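Local coordinates for ESX-1 secretion system protein EccA1 (Mycobacterium tuberculosis, PDB 4F3V), which is an ATPase of the ESX-1 type VII secretion system that may energise export of virulence factors, represented here by its N-terminal TPR-like domain, at residues G45-G50 with A83-G88; I94-T99 with I104-A109. All blocks are in the same frame, centred on the assembly; numbering follows the deposited sequence.

Contact 1: residues G45-G50 with A83-G88. With SO4 (sulfate ion), chain D.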
loop_
_atom_site.group_PDB
_atom_site.type_symbol
_atom_site.label_atom_id
_atom_site.label_comp_id
_atom_site.label_asym_id
_atom_site.label_seq_id
_atom_site.Cartn_x
_atom_site.Cartn_y
_atom_site.Cartn_z
ATOM N N GLY A 45 18.426 2.378 -2.801
ATOM C CA GLY A 45 19.314 1.210 -2.623
ATOM C C GLY A 45 19.114 0.570 -1.256
ATOM O O GLY A 45 19.034 -0.656 -1.143
ATOM N N ARG A 46 18.988 1.392 -0.211
ATOM C CA ARG A 46 18.755 0.866 1.144
ATOM C C ARG A 46 17.437 0.097 1.219
ATOM O O ARG A 46 17.377 -1.001 1.821
ATOM C CB ARG A 46 18.792 1.968 2.192
ATOM C CG ARG A 46 20.191 2.526 2.423
ATOM C CD ARG A 46 20.200 3.745 3.323
ATOM N NE ARG A 46 19.619 3.477 4.633
ATOM C CZ ARG A 46 19.941 4.107 5.770
ATOM N NH1 ARG A 46 20.843 5.085 5.799
ATOM N NH2 ARG A 46 19.325 3.766 6.884
ATOM N N ILE A 47 16.397 0.659 0.594
ATOM C CA ILE A 47 15.093 -0.010 0.498
ATOM C C ILE A 47 15.247 -1.373 -0.184
ATOM O O ILE A 47 14.737 -2.378 0.284
ATOM C CB ILE A 47 14.056 0.847 -0.278
ATOM C CG1 ILE A 47 13.709 2.110 0.521
ATOM C CG2 ILE A 47 12.804 0.020 -0.551
ATOM C CD1 ILE A 47 12.773 3.095 -0.184
ATOM N N ARG A 48 15.986 -1.392 -1.292
ATOM C CA ARG A 48 16.240 -2.641 -1.984
ATOM C C ARG A 48 16.903 -3.687 -1.064
ATOM O O ARG A 48 16.672 -4.888 -1.236
ATOM C CB ARG A 48 17.114 -2.378 -3.200
ATOM C CG ARG A 48 17.726 -3.602 -3.843
ATOM C CD ARG A 48 16.680 -4.481 -4.476
ATOM N NE ARG A 48 17.331 -5.586 -5.175
ATOM C CZ ARG A 48 17.837 -6.668 -4.591
ATOM N NH1 ARG A 48 17.779 -6.833 -3.279
ATOM N NH2 ARG A 48 18.412 -7.594 -5.337
ATOM N N CYS A 49 17.738 -3.232 -0.129
ATOM C CA CYS A 49 18.463 -4.149 0.773
ATOM C C CYS A 49 17.651 -4.527 2.000
ATOM O O CYS A 49 18.177 -5.138 2.906
ATOM C CB CYS A 49 19.800 -3.548 1.211
ATOM S SG CYS A 49 20.961 -3.261 -0.145
ATOM N N GLY A 50 16.375 -4.157 2.040
ATOM C CA GLY A 50 15.488 -4.556 3.132
ATOM C C GLY A 50 15.353 -3.522 4.231
ATOM O O GLY A 50 14.792 -3.801 5.278
ATOM N N ALA A 83 14.334 -2.435 -7.152
ATOM C CA ALA A 83 13.698 -2.055 -5.880
ATOM C C ALA A 83 12.172 -2.052 -6.079
ATOM O O ALA A 83 11.690 -1.760 -7.185
ATOM C CB ALA A 83 14.191 -0.701 -5.412
ATOM N N ARG A 84 11.438 -2.450 -5.044
ATOM C CA ARG A 84 9.971 -2.464 -5.063
ATOM C C ARG A 84 9.487 -1.868 -3.756
ATOM O O ARG A 84 10.170 -1.995 -2.748
ATOM C CB ARG A 84 9.438 -3.888 -5.228
ATOM C CG ARG A 84 9.887 -4.575 -6.518
ATOM C CD ARG A 84 9.197 -5.934 -6.698
ATOM N NE ARG A 84 7.764 -5.780 -6.998
ATOM C CZ ARG A 84 7.226 -5.606 -8.211
ATOM N NH1 ARG A 84 7.963 -5.550 -9.312
ATOM N NH2 ARG A 84 5.927 -5.443 -8.317
ATOM N N ILE A 85 8.329 -1.215 -3.768
ATOM C CA ILE A 85 7.722 -0.660 -2.549
ATOM C C ILE A 85 6.263 -1.162 -2.384
ATOM O O ILE A 85 5.601 -1.551 -3.354
ATOM C CB ILE A 85 7.760 0.880 -2.477
ATOM C CG1 ILE A 85 7.466 1.552 -3.821
ATOM C CG2 ILE A 85 9.104 1.381 -1.941
ATOM C CD1 ILE A 85 6.011 1.693 -4.182
ATOM N N ALA A 86 5.775 -1.158 -1.155
ATOM C CA ALA A 86 4.429 -1.623 -0.805
ATOM C C ALA A 86 3.353 -0.580 -1.119
ATOM O O ALA A 86 3.527 0.592 -0.795
ATOM C CB ALA A 86 4.404 -1.998 0.691
ATOM N N ILE A 87 2.292 -0.972 -1.827
ATOM C CA ILE A 87 1.202 -0.048 -2.195
ATOM C C ILE A 87 -0.215 -0.611 -1.928
ATOM O O ILE A 87 -1.213 0.024 -2.266
ATOM C CB ILE A 87 1.265 0.436 -3.669
ATOM C CG1 ILE A 87 1.101 -0.719 -4.668
ATOM C CG2 ILE A 87 2.549 1.203 -3.990
ATOM C CD1 ILE A 87 0.623 -0.268 -6.050
ATOM N N GLY A 88 -0.301 -1.788 -1.316
ATOM C CA GLY A 88 -1.591 -2.462 -1.128
ATOM C C GLY A 88 -2.459 -1.976 0.011
ATOM O O GLY A 88 -3.676 -2.247 0.032
HETATM S S SO4 D . 5.575 -5.645 -12.050
HETATM O O1 SO4 D . 5.252 -7.087 -12.183
HETATM O O2 SO4 D . 5.127 -5.193 -10.715
HETATM O O3 SO4 D . 7.036 -5.424 -12.158
HETATM O O4 SO4 D . 4.878 -4.887 -13.105
#
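R48 and A83 meet where the end of helix 40-48 comes up against the chain leading into strand 84-86. CB of R48 lies 4.0 Å from CB of A83, two aliphatic carbons in plain van der Waals contact. From there CG stands anti to the backbone N (chi1 167°), and the chain bends at the next torsion (chi2 67°), which lays CD alongside the A83 backbone, 4.1 Å from its CA. Beyond CD the charged end leaves this contact: NE is hydrogen-bonded to the carbonyl of L81, and NH1 forms a salt bridge with E22 of helix 22-35. I47, one residue earlier, directs its CB toward the strand. Its CG2 branch does the touching, 4.0 Å from the carbonyl O of R84 and 4.2 Å from CG2 of I85, and the side chain also packs on T56 and L57 of helix 54-62. The helix stops just after these residues in a Schellman motif, with G50 at positive phi as its C-prime residue. R84 directs its CB away from the helix. Its guanidinium meets a sulfate edge-on: NH1 donates to O3 at 3.0 Å, nearly straight (166°), while NE is hydrogen-bonded to T95 of the partner strand. The segments thus meet through aliphatic carbons and one methyl-to-carbonyl contact, with no polar bond between them. E22 probably balances the charge of R48; the sulfate, probably from the crystallisation liquor, indicates only that the R84 guanidinium can take up an anion.

Contact 2: residues I94-T99 with I104-A109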
loop_
_atom_site.group_PDB
_atom_site.type_symbol
_atom_site.label_atom_id
_atom_site.label_comp_id
_atom_site.label_asym_id
_atom_site.label_seq_id
_atom_site.Cartn_x
_atom_site.Cartn_y
_atom_site.Cartn_z
ATOM N N ILE A 94 0.517 -5.874 -2.184
ATOM C CA ILE A 94 0.769 -5.427 -3.549
ATOM C C ILE A 94 2.028 -4.567 -3.531
ATOM O O ILE A 94 2.140 -3.616 -2.731
ATOM C CB ILE A 94 -0.443 -4.613 -4.112
ATOM C CG1 ILE A 94 -1.754 -5.428 -4.000
ATOM C CG2 ILE A 94 -0.207 -4.162 -5.553
ATOM C CD1 ILE A 94 -3.026 -4.658 -4.272
ATOM N N THR A 95 2.980 -4.889 -4.395
ATOM C CA THR A 95 4.179 -4.058 -4.511
ATOM C C THR A 95 4.254 -3.451 -5.901
ATOM O O THR A 95 3.568 -3.913 -6.826
ATOM C CB THR A 95 5.438 -4.870 -4.148
ATOM O OG1 THR A 95 5.569 -5.973 -5.042
ATOM C CG2 THR A 95 5.300 -5.403 -2.733
ATOM N N TYR A 96 5.107 -2.443 -6.054
ATOM C CA TYR A 96 5.242 -1.690 -7.294
ATOM C C TYR A 96 6.743 -1.418 -7.505
ATOM O O TYR A 96 7.433 -1.084 -6.546
ATOM C CB TYR A 96 4.466 -0.370 -7.147
ATOM C CG TYR A 96 4.219 0.300 -8.452
ATOM C CD1 TYR A 96 3.158 -0.104 -9.270
ATOM C CD2 TYR A 96 5.050 1.329 -8.892
ATOM C CE1 TYR A 96 2.955 0.486 -10.503
ATOM C CE2 TYR A 96 4.848 1.923 -10.115
ATOM C CZ TYR A 96 3.798 1.502 -10.918
ATOM O OH TYR A 96 3.595 2.120 -12.124
ATOM N N PRO A 97 7.255 -1.600 -8.729
ATOM C CA PRO A 97 8.691 -1.367 -8.966
ATOM C C PRO A 97 9.091 0.115 -8.970
ATOM O O PRO A 97 8.375 0.954 -9.509
ATOM C CB PRO A 97 8.917 -2.003 -10.346
ATOM C CG PRO A 97 7.614 -1.793 -11.045
ATOM C CD PRO A 97 6.572 -2.041 -9.956
ATOM N N VAL A 98 10.223 0.428 -8.353
ATOM C CA VAL A 98 10.687 1.803 -8.263
ATOM C C VAL A 98 11.507 2.034 -9.522
ATOM O O VAL A 98 12.689 1.653 -9.573
ATOM C CB VAL A 98 11.518 2.046 -6.994
ATOM C CG1 VAL A 98 11.885 3.522 -6.838
ATOM C CG2 VAL A 98 10.768 1.583 -5.764
ATOM N N THR A 99 10.865 2.570 -10.561
ATOM C CA THR A 99 11.558 2.930 -11.797
ATOM C C THR A 99 11.468 4.411 -12.163
ATOM O O THR A 99 12.036 4.857 -13.159
ATOM C CB THR A 99 11.009 2.092 -12.953
ATOM O OG1 THR A 99 9.677 2.494 -13.216
ATOM C CG2 THR A 99 11.022 0.564 -12.602
ATOM N N ILE A 104 8.090 6.287 -5.863
ATOM C CA ILE A 104 8.487 6.788 -4.558
ATOM C C ILE A 104 7.298 7.490 -3.911
ATOM O O ILE A 104 7.046 7.307 -2.701
ATOM C CB ILE A 104 9.653 7.783 -4.627
ATOM C CG1 ILE A 104 10.867 7.182 -5.371
ATOM C CG2 ILE A 104 10.034 8.235 -3.217
ATOM C CD1 ILE A 104 11.960 8.206 -5.594
ATOM N N THR A 105 6.568 8.272 -4.717
ATOM C CA THR A 105 5.367 8.985 -4.262
ATOM C C THR A 105 4.344 8.014 -3.691
ATOM O O THR A 105 3.797 8.225 -2.590
ATOM C CB THR A 105 4.679 9.732 -5.429
ATOM O OG1 THR A 105 5.581 10.631 -6.074
ATOM C CG2 THR A 105 3.429 10.508 -4.965
ATOM N N MET A 106 4.108 6.945 -4.436
ATOM C CA MET A 106 3.121 5.947 -4.039
ATOM C C MET A 106 3.543 5.213 -2.764
ATOM O O MET A 106 2.754 5.071 -1.828
ATOM C CB MET A 106 2.894 4.944 -5.161
ATOM C CG MET A 106 2.259 5.547 -6.397
ATOM S SD MET A 106 2.366 4.408 -7.793
ATOM C CE MET A 106 0.959 3.385 -7.426
ATOM N N GLY A 107 4.790 4.767 -2.723
ATOM C CA GLY A 107 5.325 4.146 -1.535
ATOM C C GLY A 107 5.272 5.049 -0.315
ATOM O O GLY A 107 4.931 4.604 0.790
ATOM N N PHE A 108 5.647 6.309 -0.488
ATOM C CA PHE A 108 5.656 7.260 0.632
ATOM C C PHE A 108 4.222 7.485 1.143
ATOM O O PHE A 108 3.972 7.463 2.347
ATOM C CB PHE A 108 6.261 8.584 0.187
ATOM C CG PHE A 108 6.193 9.669 1.225
ATOM C CD1 PHE A 108 6.978 9.607 2.359
ATOM C CD2 PHE A 108 5.365 10.756 1.054
ATOM C CE1 PHE A 108 6.933 10.609 3.317
ATOM C CE2 PHE A 108 5.324 11.760 2.003
ATOM C CZ PHE A 108 6.113 11.696 3.138
ATOM N N ALA A 109 3.274 7.651 0.222
ATOM C CA ALA A 109 1.889 7.844 0.600
ATOM C C ALA A 109 1.377 6.637 1.392
ATOM O O ALA A 109 0.711 6.800 2.419
ATOM C CB ALA A 109 1.036 8.112 -0.652
#
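A chi1 of -164° carries the Y96 ring off strand 95-97 toward helix 101-115, where M106 meets it. The methionine is extended at chi2 and turned at chi3 (82°), and its sulfur comes to rest over one face of the ring, displaced toward the CE2 side. SD lies 4.3 Å from the ring centroid and 15° off the ring normal, a Met-aromatic contact; the nearest ring atom is CE2, 4.2 Å from SD. On the opposite face sits CD of P97, 3.6 Å above the ring plane and offset toward the rim, so the tyrosine ring is held between the sulfur and its own neighbour in sequence. Two residues on from Y96, V98 CG1 packs against I104 CG1 at 4.1 Å, the two side chains lying at a slant to each other. I44 of helix 40-48 touches both of these side chains, whereas L136 of helix 134-147 touches both Y96 and M106. The pairing is apolar throughout, apart from the polarisable sulfur. It seats the second strand of a two-stranded antiparallel β-hairpin on the helix that follows it directly in the chain, a β-hairpin set into the otherwise helical, TPR-related N-terminal domain of EccA1.

Contacts 1 and 2 hold the two strands of one antiparallel hairpin, and their centres lie about 8 Å apart. Contact 1 joins strand 84-86 to helix 40-48, well back in the chain, whereas contact 2 joins strand 95-97 to helix 101-115, the next element. Backbone hydrogen bonds tie the strands together, I87 N to I94 O at 2.8 Å and V98 N to A83 O at 2.9 Å, and CD1 of I85 reaches the backbone N of G107, at 3.6 Å, bridging the two. Both contacts are mainly buried, but contact 1 includes an exposed, sulfate-bound arginine and a second arginine paired outside it, whereas contact 2 relies on sulfur, ring and aliphatic groups.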